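Local coordinates for 70 kDa protein (Xanthomonas sp., PDB 4B2N) that acts as a rubber (latex) dioxygenase, cleaving its polymer substrate processively, and carries two covalently bound c-type hemes, at residues A[107-112]-A[237-242]; A[309-314]-A[450-455]; A[527-532]-A[647-652]; A[582-587]-A[626-631]. All blocks are in the same frame, centred on the assembly; numbering follows the deposited sequence.

Contact 1. Residues A[107-112]-A[237-242]. With HEC (heme c), chain C.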
# COMPACT_ATOMS: atom_id res chain seq x y z
N PHE A 107 -9.18 -10.95 -8.44
CA PHE A 107 -8.78 -11.42 -7.12
C PHE A 107 -9.69 -10.81 -6.07
O PHE A 107 -10.29 -11.53 -5.25
CB PHE A 107 -7.36 -10.93 -6.84
CG PHE A 107 -6.32 -11.62 -7.68
CD1 PHE A 107 -6.21 -13.03 -7.66
CD2 PHE A 107 -5.49 -10.88 -8.51
CE1 PHE A 107 -5.28 -13.71 -8.47
CE2 PHE A 107 -4.52 -11.54 -9.30
CZ PHE A 107 -4.45 -12.96 -9.28
N PHE A 108 -9.76 -9.48 -6.10
CA PHE A 108 -10.48 -8.64 -5.11
C PHE A 108 -11.98 -8.88 -5.23
O PHE A 108 -12.52 -9.09 -6.33
CB PHE A 108 -10.07 -7.18 -5.37
CG PHE A 108 -10.72 -6.15 -4.47
CD1 PHE A 108 -12.06 -5.72 -4.67
CD2 PHE A 108 -10.01 -5.58 -3.45
CE1 PHE A 108 -12.68 -4.76 -3.83
CE2 PHE A 108 -10.60 -4.58 -2.65
CZ PHE A 108 -11.92 -4.17 -2.85
N GLN A 109 -12.64 -8.99 -4.09
CA GLN A 109 -14.09 -9.11 -3.98
C GLN A 109 -14.92 -8.37 -5.04
O GLN A 109 -14.92 -7.18 -5.04
CB GLN A 109 -14.48 -8.59 -2.56
CG GLN A 109 -15.99 -8.72 -2.31
CD GLN A 109 -16.43 -10.13 -2.39
OE1 GLN A 109 -15.94 -11.01 -1.62
NE2 GLN A 109 -17.41 -10.39 -3.24
N PRO A 110 -15.72 -9.09 -5.88
CA PRO A 110 -16.57 -8.37 -6.83
C PRO A 110 -17.59 -7.51 -6.11
O PRO A 110 -18.12 -7.93 -5.06
CB PRO A 110 -17.31 -9.50 -7.55
CG PRO A 110 -16.31 -10.61 -7.61
CD PRO A 110 -15.58 -10.51 -6.26
N MET A 111 -17.96 -6.37 -6.69
CA MET A 111 -18.89 -5.45 -6.02
C MET A 111 -20.22 -5.31 -6.73
O MET A 111 -21.19 -5.01 -6.09
CB MET A 111 -18.28 -4.06 -5.78
CG MET A 111 -17.04 -4.15 -4.96
SD MET A 111 -16.14 -2.57 -4.79
CE MET A 111 -16.24 -1.98 -6.47
N ALA A 112 -20.23 -5.44 -8.06
CA ALA A 112 -21.42 -5.10 -8.88
C ALA A 112 -21.49 -5.98 -10.12
O ALA A 112 -20.46 -6.43 -10.65
CB ALA A 112 -21.34 -3.63 -9.27
N LEU A 237 -23.37 -7.95 3.53
CA LEU A 237 -22.38 -6.88 3.20
C LEU A 237 -21.03 -7.46 2.69
O LEU A 237 -20.61 -8.51 3.18
CB LEU A 237 -22.10 -6.06 4.46
CG LEU A 237 -22.73 -4.68 4.60
CD1 LEU A 237 -24.05 -4.53 3.84
CD2 LEU A 237 -22.85 -4.32 6.07
N LEU A 238 -20.36 -6.77 1.75
CA LEU A 238 -19.08 -7.29 1.19
C LEU A 238 -17.92 -6.81 1.99
O LEU A 238 -17.96 -5.70 2.48
CB LEU A 238 -18.92 -6.78 -0.21
CG LEU A 238 -20.06 -7.30 -1.12
CD1 LEU A 238 -19.92 -6.75 -2.54
CD2 LEU A 238 -20.19 -8.81 -1.14
N PRO A 239 -16.89 -7.64 2.16
CA PRO A 239 -15.69 -7.17 2.86
C PRO A 239 -14.89 -6.26 1.84
O PRO A 239 -14.20 -6.76 0.98
CB PRO A 239 -14.95 -8.43 3.23
CG PRO A 239 -15.47 -9.49 2.26
CD PRO A 239 -16.88 -9.10 1.88
N LEU A 240 -15.04 -4.95 1.90
CA LEU A 240 -14.31 -4.11 0.95
C LEU A 240 -13.91 -2.87 1.73
O LEU A 240 -14.51 -2.58 2.75
CB LEU A 240 -15.11 -3.81 -0.32
CG LEU A 240 -16.17 -2.73 -0.23
CD1 LEU A 240 -17.16 -2.64 -1.36
CD2 LEU A 240 -16.90 -3.13 0.98
N PRO A 241 -12.85 -2.19 1.29
CA PRO A 241 -12.31 -1.12 2.11
C PRO A 241 -13.14 0.15 2.00
O PRO A 241 -13.96 0.27 1.08
CB PRO A 241 -10.89 -0.89 1.57
CG PRO A 241 -10.78 -1.67 0.33
CD PRO A 241 -12.07 -2.45 0.06
N TRP A 242 -12.97 1.07 2.98
CA TRP A 242 -13.69 2.36 2.95
C TRP A 242 -12.66 3.42 3.06
O TRP A 242 -11.46 3.10 3.17
CB TRP A 242 -14.65 2.36 4.14
CG TRP A 242 -15.70 3.45 4.12
CD1 TRP A 242 -15.63 4.67 4.78
CD2 TRP A 242 -17.03 3.43 3.45
NE1 TRP A 242 -16.78 5.40 4.55
CE2 TRP A 242 -17.66 4.71 3.76
CE3 TRP A 242 -17.72 2.51 2.67
CZ2 TRP A 242 -18.96 5.03 3.32
CZ3 TRP A 242 -19.02 2.83 2.21
CH2 TRP A 242 -19.62 4.05 2.53
FE HEC C . -1.93 -3.24 -1.19
CHA HEC C . 0.55 -2.66 1.20
CHB HEC C . 0.10 -5.68 -2.70
CHC HEC C . -4.60 -4.41 -3.17
CHD HEC C . -3.66 -0.54 -0.18
NA HEC C . -0.18 -4.02 -0.85
C1A HEC C . 0.80 -3.55 0.08
C2A HEC C . 2.12 -4.12 -0.13
C3A HEC C . 2.03 -5.01 -1.24
C4A HEC C . 0.63 -4.90 -1.67
CMA HEC C . 3.16 -5.79 -1.88
CAA HEC C . 3.43 -3.87 0.66
CBA HEC C . 3.99 -2.54 0.13
CGA HEC C . 5.19 -2.06 0.94
O1A HEC C . 5.19 -2.07 2.22
O2A HEC C . 6.09 -1.59 0.24
NB HEC C . -2.19 -4.77 -2.52
C1B HEC C . -1.28 -5.58 -3.09
C2B HEC C . -1.79 -6.52 -4.08
C3B HEC C . -3.15 -6.16 -4.20
C4B HEC C . -3.29 -5.05 -3.27
CMB HEC C . -0.94 -7.54 -4.72
CAB HEC C . -4.25 -6.79 -5.02
CBB HEC C . -4.55 -8.14 -4.68
NC HEC C . -3.76 -2.66 -1.67
C1C HEC C . -4.79 -3.18 -2.44
C2C HEC C . -5.99 -2.31 -2.49
C3C HEC C . -5.68 -1.19 -1.57
C4C HEC C . -4.33 -1.45 -1.09
CMC HEC C . -7.24 -2.64 -3.29
CAC HEC C . -6.54 -0.03 -1.18
CBC HEC C . -7.90 -0.27 -0.95
ND HEC C . -1.60 -1.87 0.28
C1D HEC C . -2.42 -0.85 0.54
C2D HEC C . -1.97 -0.00 1.59
C3D HEC C . -0.75 -0.63 2.00
C4D HEC C . -0.62 -1.80 1.13
CMD HEC C . -2.55 1.23 2.18
CAD HEC C . 0.06 -0.20 3.16
CBD HEC C . -0.79 -0.86 4.32
CGD HEC C . -0.22 -0.45 5.66
O1D HEC C . -0.78 0.44 6.35
O2D HEC C . 0.90 -0.98 5.97
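The carbonyl oxygen of Pro110 receives the side-chain amide of Gln109 (NE2 to O 3.1 Å, 168°), and Leu238 CD1 of the facing segment packs 3.3 Å from the same oxygen in van der Waals contact. The hydrogen bond lies on a lone pair of that oxygen. The Gln109 chain bends at chi2 (60°), which turns CD back; OE1 accepts from Ile322 N. Leu238 CD2 lies 3.8 Å from Gln109 NE2, the two side chains crossing at about a right angle, an apolar branch beside an amide bonded through both NE2 and OE1. Phe108 and Pro241 meet tip to tip, Pro241 CD in the ring plane and 3.4 Å from CZ. Both line the heme pocket: Pro241 CG is 3.4 Å from CBC of the heme, and Phe108 CE2 is 3.9 Å from its CMC. Pro239 and Pro241 rest on Trp600 of helix 599-607, Met111 leans on Leu221 and Met225 of helix 218-226, and Met111 with Ala112 forms a classic beta bulge opposite Ile187.

Contact 2. Residues A[309-314]-A[450-455]. With HEC (heme c), chain C.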
# COMPACT_ATOMS: atom_id res chain seq x y z
N ASP A 309 10.02 -11.55 1.82
CA ASP A 309 9.98 -12.89 1.18
C ASP A 309 8.53 -13.45 1.10
O ASP A 309 8.22 -14.37 0.31
CB ASP A 309 10.87 -13.89 1.93
CG ASP A 309 11.29 -15.07 1.03
OD1 ASP A 309 11.71 -14.85 -0.14
OD2 ASP A 309 11.21 -16.23 1.48
N ASN A 310 7.66 -12.90 1.93
CA ASN A 310 6.34 -13.44 2.12
C ASN A 310 5.40 -12.85 1.11
O ASN A 310 5.58 -11.73 0.71
CB ASN A 310 5.83 -13.24 3.56
CG ASN A 310 4.64 -12.32 3.63
OD1 ASN A 310 3.54 -12.75 3.59
ND2 ASN A 310 4.89 -11.01 3.76
N VAL A 311 4.44 -13.64 0.64
CA VAL A 311 3.43 -13.08 -0.24
C VAL A 311 2.04 -13.26 0.32
O VAL A 311 1.07 -12.82 -0.32
CB VAL A 311 3.49 -13.70 -1.66
CG1 VAL A 311 4.88 -13.48 -2.23
CG2 VAL A 311 3.10 -15.20 -1.60
N HIS A 312 1.93 -13.85 1.52
CA HIS A 312 0.58 -14.05 2.16
C HIS A 312 -0.03 -12.75 2.48
O HIS A 312 -1.24 -12.51 2.25
CB HIS A 312 0.69 -14.94 3.40
CG HIS A 312 0.90 -16.36 3.06
ND1 HIS A 312 0.70 -17.35 3.93
CD2 HIS A 312 1.31 -16.96 1.86
CE1 HIS A 312 0.99 -18.56 3.34
NE2 HIS A 312 1.32 -18.32 2.07
N SER A 313 0.80 -11.81 2.96
CA SER A 313 0.28 -10.44 3.12
C SER A 313 -0.24 -9.87 1.77
O SER A 313 -1.33 -9.21 1.70
CB SER A 313 1.34 -9.54 3.71
OG SER A 313 2.50 -9.56 2.88
N GLU A 314 0.48 -10.14 0.67
CA GLU A 314 0.09 -9.56 -0.63
C GLU A 314 -1.22 -10.19 -1.05
O GLU A 314 -2.02 -9.61 -1.80
CB GLU A 314 1.18 -9.89 -1.67
CG GLU A 314 2.53 -9.25 -1.32
CD GLU A 314 3.56 -9.35 -2.43
OE1 GLU A 314 3.22 -9.87 -3.54
OE2 GLU A 314 4.73 -8.93 -2.13
N TRP A 450 -1.23 -17.58 7.71
CA TRP A 450 -0.66 -16.27 7.45
C TRP A 450 0.81 -16.23 7.77
O TRP A 450 1.60 -15.62 7.01
CB TRP A 450 -1.44 -15.23 8.24
CG TRP A 450 -2.85 -15.20 7.76
CD1 TRP A 450 -3.95 -15.86 8.30
CD2 TRP A 450 -3.35 -14.52 6.54
NE1 TRP A 450 -5.05 -15.66 7.50
CE2 TRP A 450 -4.74 -14.86 6.43
CE3 TRP A 450 -2.77 -13.66 5.61
CZ2 TRP A 450 -5.55 -14.31 5.41
CZ3 TRP A 450 -3.54 -13.13 4.61
CH2 TRP A 450 -4.91 -13.47 4.49
N ALA A 451 1.20 -16.94 8.85
CA ALA A 451 2.62 -16.93 9.24
C ALA A 451 3.35 -18.10 8.58
O ALA A 451 4.44 -18.40 8.98
CB ALA A 451 2.80 -16.96 10.81
N TYR A 452 2.75 -18.74 7.56
CA TYR A 452 3.36 -19.93 6.92
C TYR A 452 3.69 -21.02 7.96
O TYR A 452 4.88 -21.50 8.06
CB TYR A 452 4.68 -19.58 6.20
CG TYR A 452 4.60 -18.74 4.97
CD1 TYR A 452 4.23 -17.37 5.04
CD2 TYR A 452 4.91 -19.29 3.73
CE1 TYR A 452 4.23 -16.57 3.89
CE2 TYR A 452 4.94 -18.49 2.56
CZ TYR A 452 4.59 -17.15 2.66
OH TYR A 452 4.57 -16.42 1.52
N ASN A 453 2.74 -21.30 8.83
CA ASN A 453 2.91 -22.36 9.83
C ASN A 453 3.00 -23.72 9.17
O ASN A 453 3.32 -24.67 9.82
CB ASN A 453 1.89 -22.29 11.01
CG ASN A 453 0.54 -22.94 10.71
OD1 ASN A 453 0.11 -23.01 9.54
ND2 ASN A 453 -0.16 -23.38 11.76
N ASN A 454 2.79 -23.80 7.87
CA ASN A 454 3.07 -25.08 7.19
C ASN A 454 4.58 -25.39 7.18
O ASN A 454 4.96 -26.53 6.89
CB ASN A 454 2.49 -25.11 5.79
CG ASN A 454 3.10 -24.07 4.88
OD1 ASN A 454 3.48 -24.38 3.74
ND2 ASN A 454 3.21 -22.82 5.36
N LEU A 455 5.43 -24.42 7.51
CA LEU A 455 6.86 -24.64 7.59
C LEU A 455 7.32 -25.10 8.99
O LEU A 455 8.54 -25.27 9.24
CB LEU A 455 7.61 -23.36 7.20
CG LEU A 455 7.15 -22.76 5.89
CD1 LEU A 455 8.00 -21.52 5.66
CD2 LEU A 455 7.30 -23.77 4.74
FE HEC C . -1.93 -3.24 -1.19
CHA HEC C . 0.55 -2.66 1.20
CHB HEC C . 0.10 -5.68 -2.70
CHC HEC C . -4.60 -4.41 -3.17
CHD HEC C . -3.66 -0.54 -0.18
NA HEC C . -0.18 -4.02 -0.85
C1A HEC C . 0.80 -3.55 0.08
C2A HEC C . 2.12 -4.12 -0.13
C3A HEC C . 2.03 -5.01 -1.24
C4A HEC C . 0.63 -4.90 -1.67
CMA HEC C . 3.16 -5.79 -1.88
CAA HEC C . 3.43 -3.87 0.66
CBA HEC C . 3.99 -2.54 0.13
CGA HEC C . 5.19 -2.06 0.94
O1A HEC C . 5.19 -2.07 2.22
O2A HEC C . 6.09 -1.59 0.24
NB HEC C . -2.19 -4.77 -2.52
C1B HEC C . -1.28 -5.58 -3.09
C2B HEC C . -1.79 -6.52 -4.08
C3B HEC C . -3.15 -6.16 -4.20
C4B HEC C . -3.29 -5.05 -3.27
CMB HEC C . -0.94 -7.54 -4.72
CAB HEC C . -4.25 -6.79 -5.02
CBB HEC C . -4.55 -8.14 -4.68
NC HEC C . -3.76 -2.66 -1.67
C1C HEC C . -4.79 -3.18 -2.44
C2C HEC C . -5.99 -2.31 -2.49
C3C HEC C . -5.68 -1.19 -1.57
C4C HEC C . -4.33 -1.45 -1.09
CMC HEC C . -7.24 -2.64 -3.29
CAC HEC C . -6.54 -0.03 -1.18
CBC HEC C . -7.90 -0.27 -0.95
ND HEC C . -1.60 -1.87 0.28
C1D HEC C . -2.42 -0.85 0.54
C2D HEC C . -1.97 -0.00 1.59
C3D HEC C . -0.75 -0.63 2.00
C4D HEC C . -0.62 -1.80 1.13
CMD HEC C . -2.55 1.23 2.18
CAD HEC C . 0.06 -0.20 3.16
CBD HEC C . -0.79 -0.86 4.32
CGD HEC C . -0.22 -0.45 5.66
O1D HEC C . -0.78 0.44 6.35
O2D HEC C . 0.90 -0.98 5.97
O HOH W 1 6.66 -16.50 -0.02
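A buried aromatic stack joins His312, near the start of helix 312-319, to Tyr452 in the loop between helices 439-446 and 467-481. The rings lie face to face, centroids 3.7 Å apart and planes within 12°, with Tyr452 CE1 over the centre of the imidazole, whose CG lies anti to the carbonyl carbon (chi1 -75°). His312 also stacks with Trp449, and its two nitrogens bond to Glu333 OE1 and the Trp449 carbonyl, a setting that would suit a charged imidazole. The phenol oxygen has two bonds: Val311 N, near the ring plane, donates to it almost straight (2.9 Å, 172°), and the hydroxyl donates to a water 2.6 Å from OH that donates to Asp309 O. Ahead of the helix, Asn310 forms an Asx motif, its OD1 accepting from Ser313 N at 3.0 Å while ND2 donates to Ser313 OG. Asn310 CB packs 3.7 Å from Tyr452 CE1. Trp450 CZ3 comes within 3.4 Å of His312 O. Glu314 OE2 lies 3.5 Å from heme methyl CMA.

Contact 3. Residues A[527-532]-A[647-652]. With HEC (heme c), chain D.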
# COMPACT_ATOMS: atom_id res chain seq x y z
N VAL A 527 7.91 18.00 4.09
CA VAL A 527 8.63 16.99 4.84
C VAL A 527 9.89 17.64 5.41
O VAL A 527 10.25 17.39 6.55
CB VAL A 527 8.98 15.82 3.91
CG1 VAL A 527 9.86 14.80 4.63
CG2 VAL A 527 7.67 15.18 3.38
N LEU A 528 10.53 18.46 4.58
CA LEU A 528 11.83 19.05 4.94
C LEU A 528 11.70 20.26 5.84
O LEU A 528 12.67 20.69 6.49
CB LEU A 528 12.63 19.36 3.66
CG LEU A 528 13.13 18.07 2.97
CD1 LEU A 528 13.98 18.46 1.79
CD2 LEU A 528 13.93 17.14 3.87
N LYS A 529 10.51 20.85 5.87
CA LYS A 529 10.28 22.04 6.66
C LYS A 529 8.95 22.00 7.35
O LYS A 529 7.93 22.44 6.74
CB LYS A 529 10.38 23.23 5.75
CG LYS A 529 10.44 24.51 6.51
CD LYS A 529 11.43 25.34 5.74
CE LYS A 529 10.85 26.65 5.44
NZ LYS A 529 11.32 27.59 6.51
N PRO A 530 8.91 21.39 8.56
CA PRO A 530 7.63 21.11 9.23
C PRO A 530 6.73 22.31 9.29
O PRO A 530 5.54 22.17 9.13
CB PRO A 530 8.05 20.66 10.61
CG PRO A 530 9.32 19.94 10.34
CD PRO A 530 10.02 20.79 9.31
N SER A 531 7.32 23.50 9.46
CA SER A 531 6.54 24.72 9.64
C SER A 531 5.69 25.10 8.43
O SER A 531 4.69 25.78 8.58
CB SER A 531 7.46 25.85 10.08
OG SER A 531 8.30 26.18 8.98
N ASP A 532 6.08 24.63 7.23
CA ASP A 532 5.36 24.86 5.98
C ASP A 532 4.36 23.80 5.59
O ASP A 532 3.86 23.83 4.46
CB ASP A 532 6.34 25.04 4.84
CG ASP A 532 7.09 26.38 4.97
OD1 ASP A 532 6.81 27.07 5.96
OD2 ASP A 532 7.93 26.73 4.12
N LEU A 647 17.46 21.87 9.38
CA LEU A 647 18.04 22.19 8.07
C LEU A 647 17.95 23.68 7.76
O LEU A 647 17.13 24.39 8.33
CB LEU A 647 17.32 21.44 6.93
CG LEU A 647 17.53 19.95 7.07
CD1 LEU A 647 16.47 19.28 6.20
CD2 LEU A 647 18.92 19.60 6.55
N THR A 648 18.81 24.14 6.85
CA THR A 648 18.66 25.49 6.32
C THR A 648 17.86 25.40 5.07
O THR A 648 17.80 24.32 4.44
CB THR A 648 20.01 26.19 6.02
OG1 THR A 648 20.70 25.53 4.91
CG2 THR A 648 20.91 26.41 7.36
N ASP A 649 17.22 26.51 4.69
CA ASP A 649 16.50 26.51 3.42
C ASP A 649 17.44 26.16 2.25
O ASP A 649 17.01 25.52 1.29
CB ASP A 649 15.83 27.85 3.16
CG ASP A 649 14.52 28.03 3.91
OD1 ASP A 649 14.04 27.16 4.69
OD2 ASP A 649 13.97 29.12 3.76
N SER A 650 18.70 26.61 2.30
CA SER A 650 19.65 26.21 1.26
C SER A 650 19.89 24.70 1.22
O SER A 650 19.98 24.11 0.11
CB SER A 650 21.00 26.91 1.38
OG SER A 650 20.74 28.27 1.14
N GLU A 651 20.04 24.11 2.39
CA GLU A 651 20.14 22.64 2.48
C GLU A 651 18.92 21.99 1.91
O GLU A 651 19.03 21.03 1.14
CB GLU A 651 20.38 22.19 3.90
CG GLU A 651 21.82 22.42 4.32
CD GLU A 651 21.97 22.28 5.82
OE1 GLU A 651 21.06 22.68 6.58
OE2 GLU A 651 23.03 21.77 6.22
N ARG A 652 17.74 22.52 2.22
CA ARG A 652 16.46 21.94 1.67
C ARG A 652 16.36 21.94 0.16
O ARG A 652 16.02 20.91 -0.45
CB ARG A 652 15.24 22.63 2.30
CG ARG A 652 15.16 22.51 3.81
CD ARG A 652 14.08 23.39 4.40
NE ARG A 652 13.94 23.01 5.81
CZ ARG A 652 14.14 23.83 6.82
NH1 ARG A 652 14.54 25.06 6.56
NH2 ARG A 652 14.04 23.39 8.08
FE HEC D . 12.63 10.63 6.30
CHA HEC D . 9.39 9.66 5.55
CHB HEC D . 12.94 12.28 3.15
CHC HEC D . 15.61 12.03 7.20
CHD HEC D . 12.80 8.25 8.74
NA HEC D . 11.46 10.81 4.65
C1A HEC D . 10.08 10.47 4.58
C2A HEC D . 9.49 10.93 3.33
C3A HEC D . 10.54 11.69 2.62
C4A HEC D . 11.69 11.65 3.49
CMA HEC D . 10.39 12.34 1.26
CAA HEC D . 8.10 10.60 2.77
CBA HEC D . 8.36 9.19 2.13
CGA HEC D . 7.03 8.55 1.71
O1A HEC D . 5.97 9.13 2.06
O2A HEC D . 6.94 7.48 0.99
NB HEC D . 14.02 11.95 5.30
C1B HEC D . 14.03 12.51 4.09
C2B HEC D . 15.18 13.36 3.78
C3B HEC D . 15.97 13.29 5.03
C4B HEC D . 15.17 12.41 5.87
CMB HEC D . 15.45 14.09 2.48
CAB HEC D . 17.27 13.99 5.37
CBB HEC D . 17.15 15.38 5.47
NC HEC D . 14.00 10.15 7.58
C1C HEC D . 15.13 10.92 7.97
C2C HEC D . 15.80 10.46 9.19
C3C HEC D . 14.99 9.35 9.63
C4C HEC D . 13.84 9.25 8.68
CMC HEC D . 17.06 11.02 9.84
CAC HEC D . 15.25 8.55 10.86
CBC HEC D . 15.44 9.06 12.09
ND HEC D . 11.41 9.20 6.94
C1D HEC D . 11.56 8.37 7.96
C2D HEC D . 10.45 7.49 8.30
C3D HEC D . 9.43 7.90 7.37
C4D HEC D . 10.10 8.96 6.62
CMD HEC D . 10.37 6.42 9.37
CAD HEC D . 8.03 7.34 7.24
CBD HEC D . 7.14 8.30 8.05
CGD HEC D . 5.68 7.92 7.99
O1D HEC D . 5.01 7.75 9.02
O2D HEC D . 5.24 7.75 6.88
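Arg652 NE donates to Leu528 O at 2.7 Å (161°), the oxygen lying close to the guanidinium plane while the N-H comes in from above the carbonyl plane. On the heme side, Leu528 CD2 touches Leu647 CD1 (4.1 Å) and heme methyl CMB (3.7 Å), close to the axial ligand His641, and Val527 CG1 lies over the pyrrole that carries C3A. The Arg652 chain runs extended from CG to NE, and one face of its guanidinium takes Lys529 CD, 3.2 Å from NH1; the opposite face lies against the Leu647 carbonyl carbon. Asp649 OD1 forms salt bridges with Arg652 NH1 at 2.9 Å and Lys529 NZ at 3.3 Å, both weak as hydrogen bonds, which probably offsets the repulsion between these like charges. The salt-bridge network links Lys529, just past helix 524-528, to the first turn of helix 649-660. That turn is closed by a capping box, Glu651 N bonding to Thr648 OG1 and Thr648 N to Glu651 OE1. Farther out, Arg652 NH2 is held by the Thr644 carbonyl.

Contact 4. Residues A[582-587]-A[626-631]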
# COMPACT_ATOMS: atom_id res chain seq x y z
N PRO A 582 -16.29 23.58 1.44
CA PRO A 582 -16.57 22.23 1.99
C PRO A 582 -16.59 22.26 3.51
O PRO A 582 -15.85 23.04 4.14
CB PRO A 582 -15.37 21.39 1.56
CG PRO A 582 -14.50 22.27 0.72
CD PRO A 582 -14.90 23.71 0.95
N PHE A 583 -17.39 21.39 4.09
CA PHE A 583 -17.37 21.24 5.54
C PHE A 583 -16.13 20.47 6.00
O PHE A 583 -15.98 19.31 5.68
CB PHE A 583 -18.62 20.51 6.02
CG PHE A 583 -18.66 20.34 7.49
CD1 PHE A 583 -18.62 21.46 8.34
CD2 PHE A 583 -18.74 19.06 8.06
CE1 PHE A 583 -18.64 21.32 9.73
CE2 PHE A 583 -18.77 18.91 9.44
CZ PHE A 583 -18.72 20.03 10.27
N LEU A 584 -15.25 21.15 6.74
CA LEU A 584 -13.92 20.66 7.13
C LEU A 584 -13.68 20.87 8.65
O LEU A 584 -13.11 21.87 9.08
CB LEU A 584 -12.83 21.39 6.30
CG LEU A 584 -12.86 21.13 4.77
CD1 LEU A 584 -11.85 22.04 4.10
CD2 LEU A 584 -12.49 19.68 4.44
N PRO A 585 -14.18 19.95 9.48
CA PRO A 585 -14.12 20.22 10.95
C PRO A 585 -12.68 20.29 11.54
O PRO A 585 -11.74 19.72 10.98
CB PRO A 585 -14.97 19.07 11.52
CG PRO A 585 -14.85 17.96 10.51
CD PRO A 585 -14.96 18.73 9.20
N CYS A 586 -12.52 21.04 12.63
CA CYS A 586 -11.24 21.18 13.31
C CYS A 586 -10.93 19.97 14.18
O CYS A 586 -9.83 19.82 14.68
CB CYS A 586 -11.23 22.47 14.16
SG CYS A 586 -11.28 23.99 13.16
N THR A 587 -11.94 19.13 14.37
CA THR A 587 -11.86 17.97 15.24
C THR A 587 -12.45 16.79 14.59
O THR A 587 -13.53 16.91 13.96
CB THR A 587 -12.89 17.97 16.40
OG1 THR A 587 -13.70 19.15 16.38
CG2 THR A 587 -12.20 17.71 17.69
N ARG A 626 -14.44 15.27 1.08
CA ARG A 626 -13.48 14.16 0.75
C ARG A 626 -12.38 14.60 -0.25
O ARG A 626 -11.29 14.01 -0.31
CB ARG A 626 -14.21 12.95 0.12
CG ARG A 626 -15.27 12.35 1.00
CD ARG A 626 -15.87 11.07 0.28
NE ARG A 626 -16.13 10.36 1.44
CZ ARG A 626 -15.59 9.29 1.94
NH1 ARG A 626 -14.85 8.36 1.25
NH2 ARG A 626 -16.00 9.12 3.17
N MET A 627 -12.68 15.64 -1.03
CA MET A 627 -11.77 16.27 -2.00
C MET A 627 -10.82 17.30 -1.43
O MET A 627 -10.20 18.07 -2.19
CB MET A 627 -12.57 16.84 -3.18
CG MET A 627 -13.14 15.65 -3.90
SD MET A 627 -13.96 15.97 -5.44
CE MET A 627 -12.63 16.41 -6.46
N VAL A 628 -10.72 17.36 -0.11
CA VAL A 628 -9.74 18.23 0.54
C VAL A 628 -9.06 17.40 1.63
O VAL A 628 -9.71 16.64 2.35
CB VAL A 628 -10.34 19.48 1.24
CG1 VAL A 628 -9.27 20.27 1.91
CG2 VAL A 628 -11.05 20.36 0.21
N TYR A 629 -7.74 17.50 1.73
CA TYR A 629 -7.11 16.74 2.79
C TYR A 629 -7.27 17.48 4.12
O TYR A 629 -6.86 18.64 4.24
CB TYR A 629 -5.62 16.50 2.57
CG TYR A 629 -5.09 15.53 3.64
CD1 TYR A 629 -5.17 14.13 3.45
CD2 TYR A 629 -4.55 16.01 4.83
CE1 TYR A 629 -4.71 13.26 4.43
CE2 TYR A 629 -4.08 15.13 5.82
CZ TYR A 629 -4.15 13.78 5.60
OH TYR A 629 -3.71 12.91 6.58
N ASN A 630 -7.78 16.78 5.12
CA ASN A 630 -7.99 17.32 6.45
C ASN A 630 -7.14 16.58 7.49
O ASN A 630 -7.48 15.45 7.92
CB ASN A 630 -9.45 17.23 6.83
CG ASN A 630 -9.73 17.95 8.17
OD1 ASN A 630 -8.80 18.34 8.91
ND2 ASN A 630 -11.01 18.17 8.46
N SER A 631 -6.07 17.24 7.93
CA SER A 631 -5.13 16.68 8.93
C SER A 631 -5.73 16.40 10.34
O SER A 631 -5.12 15.70 11.14
CB SER A 631 -3.94 17.63 9.16
OG SER A 631 -3.02 17.47 8.14
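Val628 and Leu584 set their side chains at about a right angle, Leu584 CD1 against Val628 CG1 at 3.8 Å and CD2 3.9 Å from Val628 CB, so that both leucine methyls pack against the CB–CG1 side of the valine. Val628 CG1 is anti to the backbone N (chi1 178°); CG2, anti to the carbonyl carbon, meets Pro582 CG at 4.0 Å, again at about a right angle. Two residues along, Asn630 approaches Pro585 obliquely and supplies the polar part: ND2 donates to Pro585 O at 3.0 Å, nearly straight (178°), on a lone pair of the carbonyl and within the amide plane. Asn630 CG, anti to its backbone N (chi1 -173°), extends toward the loop; OD1 accepts from Tyr632 N, so both ends of the amide are bonded and its flip is settled. A cis peptide precedes Pro582, and farther along the loop Cys586 is disulfide-bonded to Cys574. Val628 and Asn630 face the loop while the intervening Tyr629 points away, the alternation expected of a beta strand; a proline-rich loop packs against strand 629-630, an outermost strand of a small antiparallel sheet, with Leu584 also reaching Leu536 of neighbouring strand 536-538.

How the contacts relate
Three of the four contacts touch a heme. Contacts 1 and 2 touch the same one, heme c of chain C, their centres about 23 Å apart and nearest atoms about 7 Å; contact 1 reaches it near Cys191 and Cys194, which hold it covalently. Contact 3 touches the other heme, and its centre lies about 42 Å from that of contact 1 and 41 Å from that of contact 2, on the opposite side of the chain's centre. Contact 4 is away from both sites yet meets contact 1 in a packing contact, where Trp242 NE1 is 4.0 Å from Arg626 NH2. Along the chain it nests inside the loop closed by contact 3, with centres about 25 Å apart.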